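Local structure of probable porin (Pseudomonas aeruginosa, 4FT6) at residues Ile293-Phe298 and Ala344-Asp348; Asp276-Tyr281 and Asn297-Ala301; Arg182-Ala188 and Leu201-Gln207. The protein forms a beta-barrel of the OprD porin family in the outer membrane and probably lets small solutes diffuse across it. All coordinates share one frame; numbering follows the deposited sequence.

Contact 1: residues Ile293-Phe298 and Ala344-Asp348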
loop_
_atom_site.group_PDB
_atom_site.type_symbol
_atom_site.label_atom_id
_atom_site.label_comp_id
_atom_site.label_asym_id
_atom_site.label_seq_id
_atom_site.Cartn_x
_atom_site.Cartn_y
_atom_site.Cartn_z
ATOM N N ILE A 293 3.788 -5.940 -6.545
ATOM C CA ILE A 293 2.637 -6.068 -7.419
ATOM C C ILE A 293 1.582 -6.995 -6.815
ATOM O O ILE A 293 1.557 -7.186 -5.603
ATOM C CB ILE A 293 3.060 -6.462 -8.865
ATOM C CG1 ILE A 293 3.743 -7.821 -8.869
ATOM C CG2 ILE A 293 3.988 -5.405 -9.454
ATOM C CD1 ILE A 293 4.286 -8.196 -10.184
ATOM N N GLN A 294 0.719 -7.568 -7.649
ATOM C CA GLN A 294 -0.539 -8.131 -7.161
ATOM C C GLN A 294 -0.413 -9.202 -6.068
ATOM O O GLN A 294 -1.076 -9.101 -5.046
ATOM C CB GLN A 294 -1.413 -8.626 -8.326
ATOM C CG GLN A 294 -2.870 -8.872 -7.936
ATOM C CD GLN A 294 -3.739 -9.241 -9.114
ATOM O OE1 GLN A 294 -3.467 -8.839 -10.249
ATOM N NE2 GLN A 294 -4.797 -10.010 -8.857
ATOM N N VAL A 295 0.434 -10.207 -6.270
ATOM C CA VAL A 295 0.520 -11.316 -5.314
ATOM C C VAL A 295 1.880 -11.434 -4.624
ATOM O O VAL A 295 1.983 -11.957 -3.514
ATOM C CB VAL A 295 0.136 -12.682 -5.962
ATOM C CG1 VAL A 295 -0.434 -12.479 -7.374
ATOM C CG2 VAL A 295 1.323 -13.630 -5.979
ATOM N N ARG A 296 2.915 -10.942 -5.290
ATOM C CA ARG A 296 4.281 -11.047 -4.795
ATOM C C ARG A 296 5.014 -9.705 -4.996
ATOM O O ARG A 296 4.655 -8.916 -5.891
ATOM C CB ARG A 296 5.001 -12.175 -5.539
ATOM C CG ARG A 296 6.361 -12.519 -4.993
ATOM C CD ARG A 296 6.978 -13.660 -5.749
ATOM N NE ARG A 296 8.434 -13.555 -5.728
ATOM C CZ ARG A 296 9.180 -13.856 -4.673
ATOM N NH1 ARG A 296 8.605 -14.275 -3.553
ATOM N NH2 ARG A 296 10.497 -13.733 -4.732
ATOM N N ASN A 297 6.025 -9.434 -4.168
ATOM C CA ASN A 297 6.727 -8.152 -4.238
ATOM C C ASN A 297 8.241 -8.278 -4.536
ATOM O O ASN A 297 8.978 -7.280 -4.569
ATOM C CB ASN A 297 6.445 -7.294 -2.983
ATOM C CG ASN A 297 7.036 -7.891 -1.732
ATOM O OD1 ASN A 297 7.692 -8.936 -1.779
ATOM N ND2 ASN A 297 6.839 -7.223 -0.607
ATOM N N PHE A 298 8.677 -9.514 -4.762
ATOM C CA PHE A 298 10.037 -9.800 -5.213
ATOM C C PHE A 298 11.087 -9.233 -4.271
ATOM O O PHE A 298 11.998 -8.540 -4.698
ATOM C CB PHE A 298 10.232 -9.281 -6.643
ATOM C CG PHE A 298 9.346 -9.975 -7.657
ATOM C CD1 PHE A 298 8.057 -9.517 -7.911
ATOM C CD2 PHE A 298 9.790 -11.107 -8.334
ATOM C CE1 PHE A 298 7.235 -10.175 -8.844
ATOM C CE2 PHE A 298 8.971 -11.757 -9.264
ATOM C CZ PHE A 298 7.696 -11.296 -9.517
ATOM N N ALA A 344 11.244 -16.601 -10.269
ATOM C CA ALA A 344 9.801 -16.407 -10.262
ATOM C C ALA A 344 9.415 -15.413 -11.341
ATOM O O ALA A 344 10.220 -14.559 -11.731
ATOM C CB ALA A 344 9.327 -15.919 -8.903
ATOM N N TRP A 345 8.191 -15.535 -11.839
ATOM C CA TRP A 345 7.657 -14.509 -12.719
ATOM C C TRP A 345 6.172 -14.333 -12.459
ATOM O O TRP A 345 5.461 -15.308 -12.193
ATOM C CB TRP A 345 7.940 -14.814 -14.205
ATOM C CG TRP A 345 7.247 -16.051 -14.784
ATOM C CD1 TRP A 345 7.820 -17.261 -15.040
ATOM C CD2 TRP A 345 5.868 -16.167 -15.184
ATOM N NE1 TRP A 345 6.887 -18.126 -15.569
ATOM C CE2 TRP A 345 5.682 -17.483 -15.667
ATOM C CE3 TRP A 345 4.773 -15.293 -15.176
ATOM C CZ2 TRP A 345 4.445 -17.944 -16.141
ATOM C CZ3 TRP A 345 3.543 -15.750 -15.631
ATOM C CH2 TRP A 345 3.390 -17.066 -16.116
ATOM N N GLU A 346 5.709 -13.089 -12.520
ATOM C CA GLU A 346 4.304 -12.787 -12.304
ATOM C C GLU A 346 3.807 -11.941 -13.460
ATOM O O GLU A 346 4.520 -11.058 -13.955
ATOM C CB GLU A 346 4.073 -12.072 -10.961
ATOM C CG GLU A 346 2.622 -11.649 -10.708
ATOM C CD GLU A 346 2.397 -11.035 -9.321
ATOM O OE1 GLU A 346 3.173 -11.338 -8.378
ATOM O OE2 GLU A 346 1.429 -10.249 -9.163
ATOM N N ARG A 347 2.582 -12.228 -13.893
ATOM C CA ARG A 347 1.949 -11.526 -15.004
ATOM C C ARG A 347 0.609 -11.032 -14.483
ATOM O O ARG A 347 -0.257 -11.844 -14.149
ATOM C CB ARG A 347 1.729 -12.495 -16.177
ATOM C CG ARG A 347 1.001 -11.895 -17.364
ATOM C CD ARG A 347 -0.275 -12.643 -17.693
ATOM N NE ARG A 347 -1.276 -12.438 -16.652
ATOM C CZ ARG A 347 -2.518 -12.904 -16.687
ATOM N NH1 ARG A 347 -2.950 -13.615 -17.716
ATOM N NH2 ARG A 347 -3.329 -12.649 -15.674
ATOM N N ASP A 348 0.450 -9.712 -14.391
ATOM C CA ASP A 348 -0.776 -9.110 -13.870
ATOM C C ASP A 348 -1.562 -8.500 -15.007
ATOM O O ASP A 348 -0.975 -8.054 -15.981
ATOM C CB ASP A 348 -0.454 -7.989 -12.875
ATOM C CG ASP A 348 0.161 -8.493 -11.581
ATOM O OD1 ASP A 348 0.187 -9.723 -11.363
ATOM O OD2 ASP A 348 0.613 -7.641 -10.775
#
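Glu346 and Asp348 receive backbone N-H groups of Gln294, Val295 and Arg296 in a buried loop-to-strand contact, where the long loop between strands 264-274 and 304-313 folds against strand 342-354 of the barrel wall. Extended from CB outward (chi1 176°, chi2 176°), Glu346 reaches into the turn. Its OE2 takes Val295 N at 3.1 Å on the syn side, somewhat out of the carboxylate plane, while OE1 receives a weak, bent bond from Arg296 N. Two residues on, Asp348 OD2 accepts Gln294 N at 3.1 Å, and a salt bridge to Arg327 gives the same oxygen a second partner. Apolar groups line the acid's chain: Ile293 comes from the opposite direction, with CG1 3.5 Å from Glu346 CD, and Val295 CG1 lies 3.4 Å from Glu346 OE2. The Phe298 ring turns its edge to the strand, with CZ 4.0 Å from Glu346 CB and CE2 4.2 Å from Ala344 CB; Arg296 NE lies over one face near the rim, a cation-pi contact, and NH2 forms a salt bridge with Glu303. Around the contact, Ile293 and Phe298 pack on strand 322-334, whereas Gln294 and Val295 reach strands 364-374 and 380-392, so the loop spans several adjacent wall strands.

Contact 2: residues Asp276-Tyr281 and Asn297-Ala301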
loop_
_atom_site.group_PDB
_atom_site.type_symbol
_atom_site.label_atom_id
_atom_site.label_comp_id
_atom_site.label_asym_id
_atom_site.label_seq_id
_atom_site.Cartn_x
_atom_site.Cartn_y
_atom_site.Cartn_z
ATOM N N ASP A 276 22.413 -9.818 3.447
ATOM C CA ASP A 276 21.993 -11.098 4.004
ATOM C C ASP A 276 20.487 -11.238 4.137
ATOM O O ASP A 276 19.979 -12.344 4.243
ATOM C CB ASP A 276 22.647 -11.318 5.365
ATOM C CG ASP A 276 24.041 -11.869 5.243
ATOM O OD1 ASP A 276 24.250 -12.740 4.371
ATOM O OD2 ASP A 276 24.928 -11.427 6.001
ATOM N N ASP A 277 19.781 -10.115 4.134
ATOM C CA ASP A 277 18.335 -10.110 4.324
ATOM C C ASP A 277 17.665 -9.435 3.143
ATOM O O ASP A 277 18.259 -8.565 2.494
ATOM C CB ASP A 277 17.953 -9.357 5.601
ATOM C CG ASP A 277 18.451 -10.036 6.855
ATOM O OD1 ASP A 277 17.892 -11.097 7.220
ATOM O OD2 ASP A 277 19.386 -9.498 7.495
ATOM N N GLY A 278 16.432 -9.845 2.861
ATOM C CA GLY A 278 15.630 -9.178 1.855
ATOM C C GLY A 278 15.003 -7.924 2.451
ATOM O O GLY A 278 15.328 -7.535 3.582
ATOM N N MET A 279 14.106 -7.291 1.696
ATOM C CA MET A 279 13.448 -6.065 2.148
ATOM C C MET A 279 12.778 -6.233 3.520
ATOM O O MET A 279 12.081 -7.215 3.776
ATOM C CB MET A 279 12.411 -5.616 1.129
ATOM C CG MET A 279 11.596 -4.445 1.595
ATOM S SD MET A 279 12.483 -2.914 1.329
ATOM C CE MET A 279 11.396 -1.739 2.157
ATOM N N LEU A 280 13.018 -5.268 4.397
ATOM C CA LEU A 280 12.500 -5.269 5.749
ATOM C C LEU A 280 11.491 -4.126 5.861
ATOM O O LEU A 280 11.782 -2.979 5.516
ATOM C CB LEU A 280 13.637 -5.072 6.758
ATOM C CG LEU A 280 14.640 -6.231 6.805
ATOM C CD1 LEU A 280 15.989 -5.819 7.424
ATOM C CD2 LEU A 280 14.036 -7.404 7.575
ATOM N N TYR A 281 10.286 -4.444 6.328
ATOM C CA TYR A 281 9.224 -3.445 6.435
ATOM C C TYR A 281 8.217 -3.832 7.505
ATOM O O TYR A 281 8.310 -4.912 8.118
ATOM C CB TYR A 281 8.545 -3.204 5.073
ATOM C CG TYR A 281 8.063 -4.451 4.343
ATOM C CD1 TYR A 281 8.950 -5.312 3.700
ATOM C CD2 TYR A 281 6.712 -4.738 4.252
ATOM C CE1 TYR A 281 8.485 -6.450 3.008
ATOM C CE2 TYR A 281 6.244 -5.859 3.573
ATOM C CZ TYR A 281 7.124 -6.710 2.954
ATOM O OH TYR A 281 6.627 -7.805 2.284
ATOM N N ASN A 297 6.025 -9.434 -4.168
ATOM C CA ASN A 297 6.727 -8.152 -4.238
ATOM C C ASN A 297 8.241 -8.278 -4.536
ATOM O O ASN A 297 8.978 -7.280 -4.569
ATOM C CB ASN A 297 6.445 -7.294 -2.983
ATOM C CG ASN A 297 7.036 -7.891 -1.732
ATOM O OD1 ASN A 297 7.692 -8.936 -1.779
ATOM N ND2 ASN A 297 6.839 -7.223 -0.607
ATOM N N PHE A 298 8.677 -9.514 -4.762
ATOM C CA PHE A 298 10.037 -9.800 -5.213
ATOM C C PHE A 298 11.087 -9.233 -4.271
ATOM O O PHE A 298 11.998 -8.540 -4.698
ATOM C CB PHE A 298 10.232 -9.281 -6.643
ATOM C CG PHE A 298 9.346 -9.975 -7.657
ATOM C CD1 PHE A 298 8.057 -9.517 -7.911
ATOM C CD2 PHE A 298 9.790 -11.107 -8.334
ATOM C CE1 PHE A 298 7.235 -10.175 -8.844
ATOM C CE2 PHE A 298 8.971 -11.757 -9.264
ATOM C CZ PHE A 298 7.696 -11.296 -9.517
ATOM N N THR A 299 10.963 -9.554 -2.990
ATOM C CA THR A 299 11.826 -8.971 -1.965
ATOM C C THR A 299 12.621 -9.994 -1.163
ATOM O O THR A 299 13.123 -9.675 -0.075
ATOM C CB THR A 299 11.028 -8.115 -0.974
ATOM O OG1 THR A 299 10.078 -8.946 -0.307
ATOM C CG2 THR A 299 10.318 -6.973 -1.683
ATOM N N SER A 300 12.722 -11.213 -1.694
ATOM C CA SER A 300 13.542 -12.248 -1.074
ATOM C C SER A 300 15.015 -11.840 -1.082
ATOM O O SER A 300 15.443 -11.061 -1.942
ATOM C CB SER A 300 13.391 -13.563 -1.828
ATOM O OG SER A 300 12.085 -14.053 -1.679
ATOM N N ALA A 301 15.785 -12.371 -0.134
ATOM C CA ALA A 301 17.211 -12.070 -0.059
ATOM C C ALA A 301 17.916 -12.291 -1.405
ATOM O O ALA A 301 17.828 -13.368 -2.004
ATOM C CB ALA A 301 17.885 -12.890 1.051
#
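Asp276 begins the contact with its carbonyl, whose O lies 3.9 Å from Ala301 CB. The Asp277 carboxylate is engaged elsewhere, in a salt bridge with Arg175 and a hydrogen bond from Glu249 N, and the residue contributes main-chain atoms beside the same methyl. At Gly278 the two backbones come together most closely: its CA is 3.8 Å from Ala301 CA and makes a CA-H...O contact of 3.2 Å with Thr299 O. That carbonyl also accepts Met279 N at 3.1 Å, in the carbonyl plane, through a rather bent bond (137° at the hydrogen). Met279 CB rests against Thr299 CB at 3.5 Å, while the rest of its chain leads off toward Met273 and Phe235. Tyr281 has CG placed between backbone N and carbonyl carbon (chi1 51°), which sends the ring toward Asn297. Its OH accepts Asn297 ND2 at 3.0 Å, the amide plane standing steeply to the ring (69°). Thr299 OG1 donates to Asn297 OD1 from above the carbonyl plane at 2.8 Å, so both ends of the amide are engaged, which restrains its rotation. Two irregular segments of one connection between strands 264-274 and 304-313, running in broadly opposite directions, are thus tied together, as in the long folded loops of porin barrels.

Contact 3: residues Arg182-Ala188 and Leu201-Gln207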
loop_
_atom_site.group_PDB
_atom_site.type_symbol
_atom_site.label_atom_id
_atom_site.label_comp_id
_atom_site.label_asym_id
_atom_site.label_seq_id
_atom_site.Cartn_x
_atom_site.Cartn_y
_atom_site.Cartn_z
ATOM N N ARG A 182 7.301 1.320 19.605
ATOM C CA ARG A 182 7.717 2.622 19.121
ATOM C C ARG A 182 8.299 2.601 17.715
ATOM O O ARG A 182 9.366 2.022 17.461
ATOM C CB ARG A 182 8.680 3.267 20.137
ATOM C CG ARG A 182 8.129 4.543 20.782
ATOM C CD ARG A 182 8.025 4.465 22.287
ATOM N NE ARG A 182 6.631 4.410 22.714
ATOM C CZ ARG A 182 6.236 4.224 23.965
ATOM N NH1 ARG A 182 7.127 4.074 24.926
ATOM N NH2 ARG A 182 4.954 4.182 24.249
ATOM N N PHE A 183 7.579 3.235 16.795
ATOM C CA PHE A 183 8.087 3.433 15.446
ATOM C C PHE A 183 8.221 4.934 15.176
ATOM O O PHE A 183 7.204 5.621 14.998
ATOM C CB PHE A 183 7.160 2.782 14.409
ATOM C CG PHE A 183 7.603 2.989 12.974
ATOM C CD1 PHE A 183 8.658 2.250 12.438
ATOM C CD2 PHE A 183 6.973 3.925 12.160
ATOM C CE1 PHE A 183 9.078 2.446 11.093
ATOM C CE2 PHE A 183 7.375 4.115 10.815
ATOM C CZ PHE A 183 8.430 3.372 10.286
ATOM N N ASP A 184 9.464 5.434 15.150
ATOM C CA ASP A 184 9.742 6.863 14.970
ATOM C C ASP A 184 10.345 7.136 13.596
ATOM O O ASP A 184 11.239 6.409 13.135
ATOM C CB ASP A 184 10.711 7.358 16.050
ATOM C CG ASP A 184 10.124 7.286 17.449
ATOM O OD1 ASP A 184 9.186 8.056 17.737
ATOM O OD2 ASP A 184 10.607 6.475 18.267
ATOM N N TYR A 185 9.862 8.187 12.941
ATOM C CA TYR A 185 10.391 8.556 11.630
ATOM C C TYR A 185 10.592 10.062 11.458
ATOM O O TYR A 185 10.036 10.879 12.200
ATOM C CB TYR A 185 9.480 8.040 10.513
ATOM C CG TYR A 185 8.131 8.728 10.463
ATOM C CD1 TYR A 185 7.083 8.322 11.285
ATOM C CD2 TYR A 185 7.905 9.789 9.603
ATOM C CE1 TYR A 185 5.832 8.956 11.230
ATOM C CE2 TYR A 185 6.665 10.426 9.546
ATOM C CZ TYR A 185 5.637 10.008 10.359
ATOM O OH TYR A 185 4.421 10.650 10.285
ATOM N N LEU A 186 11.388 10.403 10.455
ATOM C CA LEU A 186 11.601 11.780 10.037
ATOM C C LEU A 186 11.741 11.771 8.528
ATOM O O LEU A 186 12.373 10.865 7.961
ATOM C CB LEU A 186 12.877 12.346 10.656
ATOM C CG LEU A 186 12.780 12.677 12.142
ATOM C CD1 LEU A 186 14.162 12.970 12.699
ATOM C CD2 LEU A 186 11.864 13.866 12.326
ATOM N N GLY A 187 11.151 12.761 7.870
ATOM C CA GLY A 187 11.231 12.815 6.428
ATOM C C GLY A 187 11.321 14.224 5.891
ATOM O O GLY A 187 10.752 15.152 6.462
ATOM N N ALA A 188 12.035 14.380 4.780
ATOM C CA ALA A 188 12.158 15.670 4.109
ATOM C C ALA A 188 12.007 15.444 2.620
ATOM O O ALA A 188 12.552 14.480 2.063
ATOM C CB ALA A 188 13.502 16.310 4.410
ATOM N N LEU A 201 14.225 12.253 1.598
ATOM C CA LEU A 201 15.115 11.709 2.608
ATOM C C LEU A 201 14.316 11.274 3.809
ATOM O O LEU A 201 13.529 12.045 4.370
ATOM C CB LEU A 201 16.139 12.746 3.023
ATOM C CG LEU A 201 17.521 12.376 2.525
ATOM C CD1 LEU A 201 18.215 13.615 2.013
ATOM C CD2 LEU A 201 18.276 11.733 3.682
ATOM N N TRP A 202 14.507 10.026 4.202
ATOM C CA TRP A 202 13.706 9.461 5.262
ATOM C C TRP A 202 14.538 8.585 6.163
ATOM O O TRP A 202 15.497 7.933 5.720
ATOM C CB TRP A 202 12.602 8.619 4.661
ATOM C CG TRP A 202 11.620 9.410 3.864
ATOM C CD1 TRP A 202 11.777 9.862 2.584
ATOM C CD2 TRP A 202 10.313 9.832 4.288
ATOM N NE1 TRP A 202 10.648 10.547 2.188
ATOM C CE2 TRP A 202 9.734 10.541 3.210
ATOM C CE3 TRP A 202 9.580 9.684 5.472
ATOM C CZ2 TRP A 202 8.447 11.098 3.281
ATOM C CZ3 TRP A 202 8.311 10.237 5.546
ATOM C CH2 TRP A 202 7.753 10.931 4.451
ATOM N N GLN A 203 14.150 8.562 7.432
ATOM C CA GLN A 203 14.811 7.734 8.420
ATOM C C GLN A 203 13.742 7.238 9.374
ATOM O O GLN A 203 12.957 8.034 9.910
ATOM C CB GLN A 203 15.848 8.539 9.188
ATOM C CG GLN A 203 16.420 7.792 10.378
ATOM C CD GLN A 203 17.864 7.402 10.177
ATOM O OE1 GLN A 203 18.470 6.745 11.022
ATOM N NE2 GLN A 203 18.427 7.806 9.048
ATOM N N ALA A 204 13.690 5.926 9.568
ATOM C CA ALA A 204 12.716 5.364 10.479
ATOM C C ALA A 204 13.411 4.424 11.433
ATOM O O ALA A 204 14.442 3.820 11.101
ATOM C CB ALA A 204 11.612 4.649 9.729
ATOM N N ARG A 205 12.828 4.298 12.617
ATOM C CA ARG A 205 13.426 3.550 13.701
ATOM C C ARG A 205 12.371 2.689 14.372
ATOM O O ARG A 205 11.570 3.195 15.176
ATOM C CB ARG A 205 13.977 4.537 14.724
ATOM C CG ARG A 205 14.766 3.914 15.856
ATOM C CD ARG A 205 16.247 4.042 15.568
ATOM N NE ARG A 205 16.647 5.427 15.327
ATOM C CZ ARG A 205 17.905 5.826 15.166
ATOM N NH1 ARG A 205 18.896 4.946 15.224
ATOM N NH2 ARG A 205 18.171 7.107 14.950
ATOM N N LEU A 206 12.350 1.395 14.055
ATOM C CA LEU A 206 11.495 0.477 14.807
ATOM C C LEU A 206 12.243 0.030 16.060
ATOM O O LEU A 206 13.119 -0.845 15.999
ATOM C CB LEU A 206 11.097 -0.726 13.963
ATOM C CG LEU A 206 10.163 -1.630 14.748
ATOM C CD1 LEU A 206 8.868 -0.866 15.011
ATOM C CD2 LEU A 206 9.917 -2.918 14.004
ATOM N N GLN A 207 11.901 0.645 17.189
ATOM C CA GLN A 207 12.686 0.526 18.423
ATOM C C GLN A 207 13.155 -0.885 18.738
ATOM O O GLN A 207 12.349 -1.818 18.784
ATOM C CB GLN A 207 11.892 1.059 19.614
ATOM C CG GLN A 207 12.584 0.880 20.960
ATOM C CD GLN A 207 11.886 1.636 22.069
ATOM O OE1 GLN A 207 10.848 1.206 22.577
ATOM N NE2 GLN A 207 12.442 2.783 22.440
HETATM O O HOH W 1 11.966 4.350 17.564
#
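Phe183 and Ala204 meet at the apolar centre of this strand pair, where Phe183 CZ lies 3.5 Å from Ala204 CB. Leu206 CD1 comes to the edge of the same phenyl ring at 4.0 Å from Phe183 CD1, the two side chains crossing at about a right angle. Farther along this face Tyr185 and Trp202 run side by side in the same direction, with Tyr185 CD2 at the indole edge, 4.1 Å from Trp202 CZ3. With CG anti to its carbonyl carbon (chi1 -65°), Trp202 lays its six-membered ring over Gly187, whose CA sits 3.9 Å from the ring centroid and 20° off the normal. This CH-pi contact belongs to a cross-strand glycine-aromatic pair of the kind called aromatic rescue. Leu121, Pro122 and Ile123 pack on Tyr185, Trp202 and Ala204, and His152 stacks on Trp202.

Between the faces runs a regular antiparallel ladder: Asp184 with Arg205, Leu186 with Gln203 and Ala188 with Leu201 exchange paired backbone bonds, and Gln207 N closes the end on Arg182 O at 2.9 Å. Leu186 and Leu201 on the other face are exposed. At the polar edge a water lies 2.6 Å from Asp184 OD2 and 2.7 Å from Arg205 O and may bridge them, although it has more acceptors in reach than protons; Asp184 OD1 is bound by Gln155. Flanked by strands 149-160 and 210-223, the hairpin 183-192/197-206 is a unit of the antiparallel up-and-down meander that builds an outer-membrane porin barrel.

Contacts 1 and 2 hold the same long loop, sharing Asn297 and Phe298, with centres about 14 Å apart. Contact 1 is buried and joins loop to wall, with carboxylates of a strand receiving loop N-H groups; contact 2 lies at the surface and joins the loop to itself, by a backbone hydrogen bond, close main-chain packing and neutral polar side chains. Contact 3 is wall alone: a partly buried hairpin with one aromatic face and one mixed, more exposed face of leucines, alanine and polar side chains. It is remote from contact 1 yet approaches contact 2 to about 6 Å between nearest atoms. The wall is paired by a repeating backbone ladder; the loop is held by single, specific bonds of backbone and side chain.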